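Long-range contact in cyanophage-like gp41-1 intein (Metagenome, PDB 6QAZ), which is a naturally split intein that probably excises itself from its host protein and joins the flanking sequences by protein splicing: residues 37-51 and 100-114. Sequence-based numbering, arbitrary orientation. Where two conformers were deposited one is given.
Sequences EVLNVFPKSKKKSYK and IEELDERELIDIEVS. With FLC (citrate anion), chain B.
S49 and D104 meet in a closely packed part of this long antiparallel pairing, a worked example of how paired strands accommodate bulges. Placed between its backbone N and carbonyl carbon (chi1 68°), the S49 hydroxyl donates to D104 O at 2.8 Å, in the carbonyl plane; S49 N reaches the same oxygen from above that plane, so two donors grip one acceptor. In a salt bridge, R106 NE and NH2 both donate to D104 OD1, at the guanidinium edge and in its plane, restraining the group's rotation. The register slips by one residue between K48 and Y50, a beta bulge; a classic bulge lies at the other end, where L39 N (2.8 Å) and N40 N (3.3 Å) share E112 O. There V41 CG2 meets I111 CG2 at 4.1 Å, on the face that also carries V38 and V113.

The charged, more solvent-exposed side chains engage more loosely: K44 NZ stays 4.9 Å from E107 OE1. The exception is a salt bridge, K48 curling through three bends until NZ meets E102 OE2 at 2.8 Å. A citrate, probably from crystallisation, accepts from K51 NZ and R106 NH2.

In the curved beta fold of inteins, strand 93-113 pairs antiparallel with strands 34-41 and 45-54, either side of the F42-K44 connection; L103 and R106 touch I61 of strand 59-63, and I111 and V113 touch F119 of strand 118-121.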
loop_
_atom_site.group_PDB
_atom_site.type_symbol
_atom_site.label_atom_id
_atom_site.label_comp_id
_atom_site.label_asym_id
_atom_site.label_seq_id
_atom_site.Cartn_x
_atom_site.Cartn_y
_atom_site.Cartn_z
ATOM N N GLU A 37 -5.384 -13.626 3.109
ATOM C CA GLU A 37 -6.132 -13.996 1.903
ATOM C C GLU A 37 -6.757 -12.754 1.293
ATOM O O GLU A 37 -7.354 -11.942 1.992
ATOM C CB GLU A 37 -7.274 -14.963 2.262
ATOM C CG GLU A 37 -8.060 -15.382 1.033
ATOM C CD GLU A 37 -9.324 -16.181 1.184
ATOM O OE1 GLU A 37 -9.782 -16.696 0.105
ATOM O OE2 GLU A 37 -9.878 -16.242 2.335
ATOM N N VAL A 38 -6.706 -12.671 -0.029
ATOM C CA VAL A 38 -7.419 -11.627 -0.765
ATOM C C VAL A 38 -8.908 -12.027 -0.838
ATOM O O VAL A 38 -9.252 -13.044 -1.457
ATOM C CB VAL A 38 -6.832 -11.429 -2.150
ATOM C CG1 VAL A 38 -7.607 -10.367 -2.916
ATOM C CG2 VAL A 38 -5.353 -11.049 -2.056
ATOM N N LEU A 39 -9.738 -11.259 -0.164
ATOM C CA LEU A 39 -11.169 -11.513 -0.044
ATOM C C LEU A 39 -11.965 -10.788 -1.116
ATOM O O LEU A 39 -13.047 -11.242 -1.490
ATOM C CB LEU A 39 -11.661 -11.070 1.333
ATOM C CG LEU A 39 -10.997 -11.746 2.518
ATOM C CD1 LEU A 39 -11.539 -11.229 3.810
ATOM C CD2 LEU A 39 -11.149 -13.239 2.427
ATOM N N ASN A 40 -11.464 -9.644 -1.587
ATOM C CA ASN A 40 -12.170 -8.836 -2.605
ATOM C C ASN A 40 -11.141 -8.158 -3.466
ATOM O O ASN A 40 -10.105 -7.703 -2.976
ATOM C CB ASN A 40 -13.039 -7.734 -2.003
ATOM C CG ASN A 40 -14.044 -8.215 -1.004
ATOM O OD1 ASN A 40 -13.688 -8.482 0.154
ATOM N ND2 ASN A 40 -15.271 -8.334 -1.461
ATOM N N VAL A 41 -11.478 -8.046 -4.736
ATOM C CA VAL A 41 -10.796 -7.131 -5.669
ATOM C C VAL A 41 -11.883 -6.177 -6.137
ATOM O O VAL A 41 -12.783 -6.572 -6.890
ATOM C CB VAL A 41 -10.073 -7.842 -6.800
ATOM C CG1 VAL A 41 -9.417 -6.834 -7.710
ATOM C CG2 VAL A 41 -9.081 -8.851 -6.272
ATOM N N PHE A 42 -11.850 -4.962 -5.613
ATOM C CA PHE A 42 -12.889 -3.975 -5.920
ATOM C C PHE A 42 -12.646 -3.463 -7.322
ATOM O O PHE A 42 -11.583 -3.657 -7.898
ATOM C CB PHE A 42 -12.879 -2.862 -4.875
ATOM C CG PHE A 42 -13.106 -3.365 -3.468
ATOM C CD1 PHE A 42 -14.337 -3.875 -3.072
ATOM C CD2 PHE A 42 -12.088 -3.309 -2.528
ATOM C CE1 PHE A 42 -14.520 -4.331 -1.773
ATOM C CE2 PHE A 42 -12.300 -3.757 -1.238
ATOM C CZ PHE A 42 -13.502 -4.272 -0.874
ATOM N N PRO A 43 -13.616 -2.766 -7.935
ATOM C CA PRO A 43 -13.393 -2.279 -9.291
ATOM C C PRO A 43 -12.230 -1.305 -9.371
ATOM O O PRO A 43 -12.011 -0.510 -8.473
ATOM C CB PRO A 43 -14.705 -1.595 -9.652
ATOM C CG PRO A 43 -15.716 -2.277 -8.782
ATOM C CD PRO A 43 -14.994 -2.562 -7.490
ATOM N N LYS A 44 -11.512 -1.387 -10.473
ATOM C CA LYS A 44 -10.502 -0.382 -10.800
ATOM C C LYS A 44 -11.205 0.976 -10.869
ATOM O O LYS A 44 -12.328 1.070 -11.293
ATOM C CB LYS A 44 -9.909 -0.536 -12.201
ATOM C CG LYS A 44 -8.583 -1.257 -12.309
ATOM C CD LYS A 44 -8.297 -1.774 -13.700
ATOM C CE LYS A 44 -8.656 -0.834 -14.836
ATOM N NZ LYS A 44 -8.180 -1.330 -16.149
ATOM N N SER A 45 -10.502 2.023 -10.520
ATOM C CA SER A 45 -11.038 3.384 -10.399
ATOM C C SER A 45 -9.973 4.371 -10.812
ATOM O O SER A 45 -8.875 4.155 -10.519
ATOM C CB SER A 45 -11.547 3.678 -8.980
ATOM O OG SER A 45 -10.475 3.606 -8.039
ATOM N N LYS A 46 -10.380 5.494 -11.375
ATOM C CA LYS A 46 -9.455 6.560 -11.731
ATOM C C LYS A 46 -9.526 7.598 -10.634
ATOM O O LYS A 46 -10.623 8.108 -10.324
ATOM C CB LYS A 46 -9.863 7.187 -13.049
ATOM C CG LYS A 46 -8.785 8.054 -13.673
ATOM C CD LYS A 46 -9.107 8.497 -15.083
ATOM C CE LYS A 46 -7.959 9.250 -15.720
ATOM N NZ LYS A 46 -8.431 10.211 -16.746
ATOM N N LYS A 47 -8.378 7.890 -10.056
ATOM C CA LYS A 47 -8.266 8.826 -8.931
ATOM C C LYS A 47 -6.964 9.614 -9.090
ATOM O O LYS A 47 -5.992 9.148 -9.727
ATOM C CB LYS A 47 -8.251 8.103 -7.571
ATOM C CG LYS A 47 -9.360 7.108 -7.284
ATOM C CD LYS A 47 -9.236 6.449 -5.905
ATOM C CE LYS A 47 -10.533 5.890 -5.371
ATOM N NZ LYS A 47 -10.555 4.421 -5.413
ATOM N N LYS A 48 -6.909 10.769 -8.452
ATOM C CA LYS A 48 -5.625 11.451 -8.294
ATOM C C LYS A 48 -4.669 10.573 -7.514
ATOM O O LYS A 48 -5.049 9.969 -6.505
ATOM C CB LYS A 48 -5.812 12.807 -7.610
ATOM C CG LYS A 48 -4.563 13.691 -7.496
ATOM C CD LYS A 48 -3.855 13.977 -8.822
ATOM C CE LYS A 48 -4.707 14.782 -9.775
ATOM N NZ LYS A 48 -5.107 16.086 -9.193
ATOM N N SER A 49 -3.424 10.527 -7.954
ATOM C CA SER A 49 -2.396 9.680 -7.342
ATOM C C SER A 49 -1.292 10.534 -6.751
ATOM O O SER A 49 -1.085 11.673 -7.160
ATOM C CB SER A 49 -1.879 8.689 -8.333
ATOM O OG SER A 49 -1.136 9.268 -9.384
ATOM N N TYR A 50 -0.587 9.929 -5.810
ATOM C CA TYR A 50 0.483 10.533 -5.025
ATOM C C TYR A 50 1.592 9.514 -4.884
ATOM O O TYR A 50 1.340 8.333 -4.689
ATOM C CB TYR A 50 0.013 10.883 -3.611
ATOM C CG TYR A 50 -1.092 11.885 -3.587
ATOM C CD1 TYR A 50 -2.399 11.507 -3.850
ATOM C CD2 TYR A 50 -0.850 13.220 -3.315
ATOM C CE1 TYR A 50 -3.434 12.405 -3.901
ATOM C CE2 TYR A 50 -1.896 14.142 -3.310
ATOM C CZ TYR A 50 -3.177 13.732 -3.652
ATOM O OH TYR A 50 -4.242 14.598 -3.689
ATOM N N LYS A 51 2.830 9.983 -4.950
ATOM C CA LYS A 51 4.000 9.133 -4.721
ATOM C C LYS A 51 4.593 9.443 -3.358
ATOM O O LYS A 51 4.964 10.606 -3.100
ATOM C CB LYS A 51 5.058 9.333 -5.809
ATOM C CG LYS A 51 6.252 8.407 -5.673
ATOM C CD LYS A 51 7.218 8.531 -6.804
ATOM C CE LYS A 51 7.706 9.930 -7.029
ATOM N NZ LYS A 51 8.870 9.943 -7.947
ATOM N N ILE A 100 6.287 13.445 -0.363
ATOM C CA ILE A 100 4.989 13.037 -0.922
ATOM C C ILE A 100 4.714 13.978 -2.087
ATOM O O ILE A 100 4.742 15.211 -1.910
ATOM C CB ILE A 100 3.880 13.066 0.117
ATOM C CG1 ILE A 100 4.259 12.187 1.316
ATOM C CG2 ILE A 100 2.581 12.618 -0.542
ATOM C CD1 ILE A 100 3.191 11.960 2.320
ATOM N N GLU A 101 4.589 13.417 -3.271
ATOM C CA GLU A 101 4.510 14.170 -4.552
ATOM C C GLU A 101 3.151 13.866 -5.191
ATOM O O GLU A 101 2.934 12.717 -5.564
ATOM C CB GLU A 101 5.680 13.807 -5.500
ATOM C CG GLU A 101 5.687 14.617 -6.817
ATOM C CD GLU A 101 6.797 14.326 -7.824
ATOM O OE1 GLU A 101 8.008 14.388 -7.429
ATOM O OE2 GLU A 101 6.472 14.072 -9.033
ATOM N N GLU A 102 2.289 14.861 -5.385
ATOM C CA GLU A 102 1.060 14.655 -6.159
ATOM C C GLU A 102 1.463 14.408 -7.606
ATOM O O GLU A 102 2.287 15.176 -8.164
ATOM C CB GLU A 102 0.120 15.830 -5.996
ATOM C CG GLU A 102 -1.215 15.570 -6.650
ATOM C CD GLU A 102 -2.247 16.654 -6.435
ATOM O OE1 GLU A 102 -2.034 17.526 -5.577
ATOM O OE2 GLU A 102 -3.262 16.615 -7.138
ATOM N N LEU A 103 0.856 13.406 -8.197
ATOM C CA LEU A 103 1.097 13.051 -9.596
ATOM C C LEU A 103 -0.182 13.396 -10.360
ATOM O O LEU A 103 -0.665 14.525 -10.249
ATOM C CB LEU A 103 1.532 11.580 -9.696
ATOM C CG LEU A 103 2.781 11.200 -8.916
ATOM C CD1 LEU A 103 3.061 9.730 -9.147
ATOM C CD2 LEU A 103 4.001 12.018 -9.330
ATOM N N ASP A 104 -0.640 12.480 -11.157
ATOM C CA ASP A 104 -1.726 12.662 -12.122
ATOM C C ASP A 104 -2.918 11.784 -11.742
ATOM O O ASP A 104 -2.834 10.930 -10.855
ATOM C CB ASP A 104 -1.191 12.326 -13.516
ATOM C CG ASP A 104 -0.421 11.014 -13.629
ATOM O OD1 ASP A 104 -0.344 10.251 -12.671
ATOM O OD2 ASP A 104 0.131 10.792 -14.734
ATOM N N GLU A 105 -4.016 11.965 -12.434
ATOM C CA GLU A 105 -5.133 11.020 -12.361
ATOM C C GLU A 105 -4.741 9.767 -13.111
ATOM O O GLU A 105 -4.268 9.862 -14.250
ATOM C CB GLU A 105 -6.358 11.655 -12.987
ATOM C CG GLU A 105 -6.935 12.734 -12.114
ATOM C CD GLU A 105 -8.422 12.580 -11.888
ATOM O OE1 GLU A 105 -8.831 11.503 -11.372
ATOM O OE2 GLU A 105 -9.165 13.515 -12.239
ATOM N N ARG A 106 -4.985 8.612 -12.520
ATOM C CA ARG A 106 -4.685 7.349 -13.207
ATOM C C ARG A 106 -5.568 6.248 -12.626
ATOM O O ARG A 106 -6.178 6.401 -11.561
ATOM C CB ARG A 106 -3.216 7.032 -13.036
ATOM C CG ARG A 106 -2.830 6.732 -11.609
ATOM C CD ARG A 106 -1.387 6.281 -11.457
ATOM N NE ARG A 106 -0.464 7.321 -11.823
ATOM C CZ ARG A 106 0.841 7.159 -11.938
ATOM N NH1 ARG A 106 1.408 5.987 -11.711
ATOM N NH2 ARG A 106 1.604 8.204 -12.198
ATOM N N GLU A 107 -5.605 5.136 -13.344
ATOM C CA GLU A 107 -6.302 3.943 -12.846
ATOM C C GLU A 107 -5.531 3.380 -11.650
ATOM O O GLU A 107 -4.295 3.311 -11.664
ATOM C CB GLU A 107 -6.372 2.893 -13.944
ATOM C CG GLU A 107 -7.179 3.301 -15.152
ATOM C CD GLU A 107 -8.659 3.520 -14.924
ATOM O OE1 GLU A 107 -9.221 2.928 -13.996
ATOM O OE2 GLU A 107 -9.283 4.177 -15.782
ATOM N N LEU A 108 -6.273 2.991 -10.641
ATOM C CA LEU A 108 -5.724 2.421 -9.410
ATOM C C LEU A 108 -6.557 1.221 -9.009
ATOM O O LEU A 108 -7.748 1.103 -9.377
ATOM C CB LEU A 108 -5.740 3.474 -8.306
ATOM C CG LEU A 108 -4.970 4.781 -8.533
ATOM C CD1 LEU A 108 -5.244 5.698 -7.367
ATOM C CD2 LEU A 108 -3.498 4.570 -8.675
ATOM N N ILE A 109 -5.976 0.361 -8.189
ATOM C CA ILE A 109 -6.863 -0.705 -7.756
ATOM C C ILE A 109 -6.752 -0.950 -6.270
ATOM O O ILE A 109 -5.894 -0.492 -5.522
ATOM C CB ILE A 109 -6.492 -1.914 -8.579
ATOM C CG1 ILE A 109 -7.497 -3.054 -8.477
ATOM C CG2 ILE A 109 -5.101 -2.329 -8.156
ATOM C CD1 ILE A 109 -8.926 -2.677 -8.702
ATOM N N ASP A 110 -7.823 -1.589 -5.852
ATOM C CA ASP A 110 -8.183 -1.682 -4.437
ATOM C C ASP A 110 -8.554 -3.121 -4.133
ATOM O O ASP A 110 -9.448 -3.649 -4.799
ATOM C CB ASP A 110 -9.364 -0.765 -4.235
ATOM C CG ASP A 110 -9.742 -0.562 -2.810
ATOM O OD1 ASP A 110 -9.021 -0.981 -1.891
ATOM O OD2 ASP A 110 -10.827 0.076 -2.637
ATOM N N ILE A 111 -7.929 -3.715 -3.130
ATOM C CA ILE A 111 -8.236 -5.069 -2.684
ATOM C C ILE A 111 -8.550 -5.061 -1.194
ATOM O O ILE A 111 -8.161 -4.152 -0.483
ATOM C CB ILE A 111 -7.090 -6.051 -3.009
ATOM C CG1 ILE A 111 -5.851 -5.856 -2.132
ATOM C CG2 ILE A 111 -6.723 -5.991 -4.480
ATOM C CD1 ILE A 111 -4.743 -6.861 -2.387
ATOM N N GLU A 112 -9.220 -6.091 -0.740
ATOM C CA GLU A 112 -9.460 -6.353 0.682
ATOM C C GLU A 112 -8.778 -7.660 1.045
ATOM O O GLU A 112 -8.954 -8.658 0.307
ATOM C CB GLU A 112 -10.953 -6.500 0.959
ATOM C CG GLU A 112 -11.261 -6.697 2.409
ATOM C CD GLU A 112 -11.021 -5.457 3.214
ATOM O OE1 GLU A 112 -10.979 -4.311 2.674
ATOM O OE2 GLU A 112 -10.920 -5.668 4.491
ATOM N N VAL A 113 -8.052 -7.683 2.151
ATOM C CA VAL A 113 -7.396 -8.896 2.610
ATOM C C VAL A 113 -7.874 -9.230 4.023
ATOM O O VAL A 113 -8.424 -8.389 4.732
ATOM C CB VAL A 113 -5.860 -8.827 2.507
ATOM C CG1 VAL A 113 -5.441 -8.322 1.120
ATOM C CG2 VAL A 113 -5.230 -7.974 3.597
ATOM N N SER A 114 -7.635 -10.476 4.417
ATOM C CA SER A 114 -8.056 -10.996 5.710
ATOM C C SER A 114 -7.129 -10.525 6.829
ATOM O O SER A 114 -6.211 -9.719 6.643
ATOM C CB SER A 114 -8.161 -12.498 5.645
ATOM O OG SER A 114 -6.880 -13.130 5.507
HETATM C CAC FLC B . 3.359 9.875 -14.063
HETATM C CA FLC B . 4.690 9.172 -14.274
HETATM C CB FLC B . 5.363 8.718 -12.982
HETATM C CBC FLC B . 6.544 7.795 -13.373
HETATM C CG FLC B . 5.915 9.924 -12.215
HETATM C CGC FLC B . 6.675 9.584 -10.958
HETATM O OA1 FLC B . 2.447 9.556 -14.812
HETATM O OA2 FLC B . 3.233 10.705 -13.117
HETATM O OB1 FLC B . 6.367 6.554 -13.249
HETATM O OB2 FLC B . 7.589 8.357 -13.799
HETATM O OG1 FLC B . 6.451 8.458 -10.453
HETATM O OG2 FLC B . 7.384 10.462 -10.454
HETATM O OHB FLC B . 4.417 8.019 -12.184
HETATM O O HOH W 1 -9.941 0.987 -7.295
HETATM O O HOH W 2 -11.738 3.106 -13.917
HETATM O O HOH W 3 9.602 12.333 -8.458
#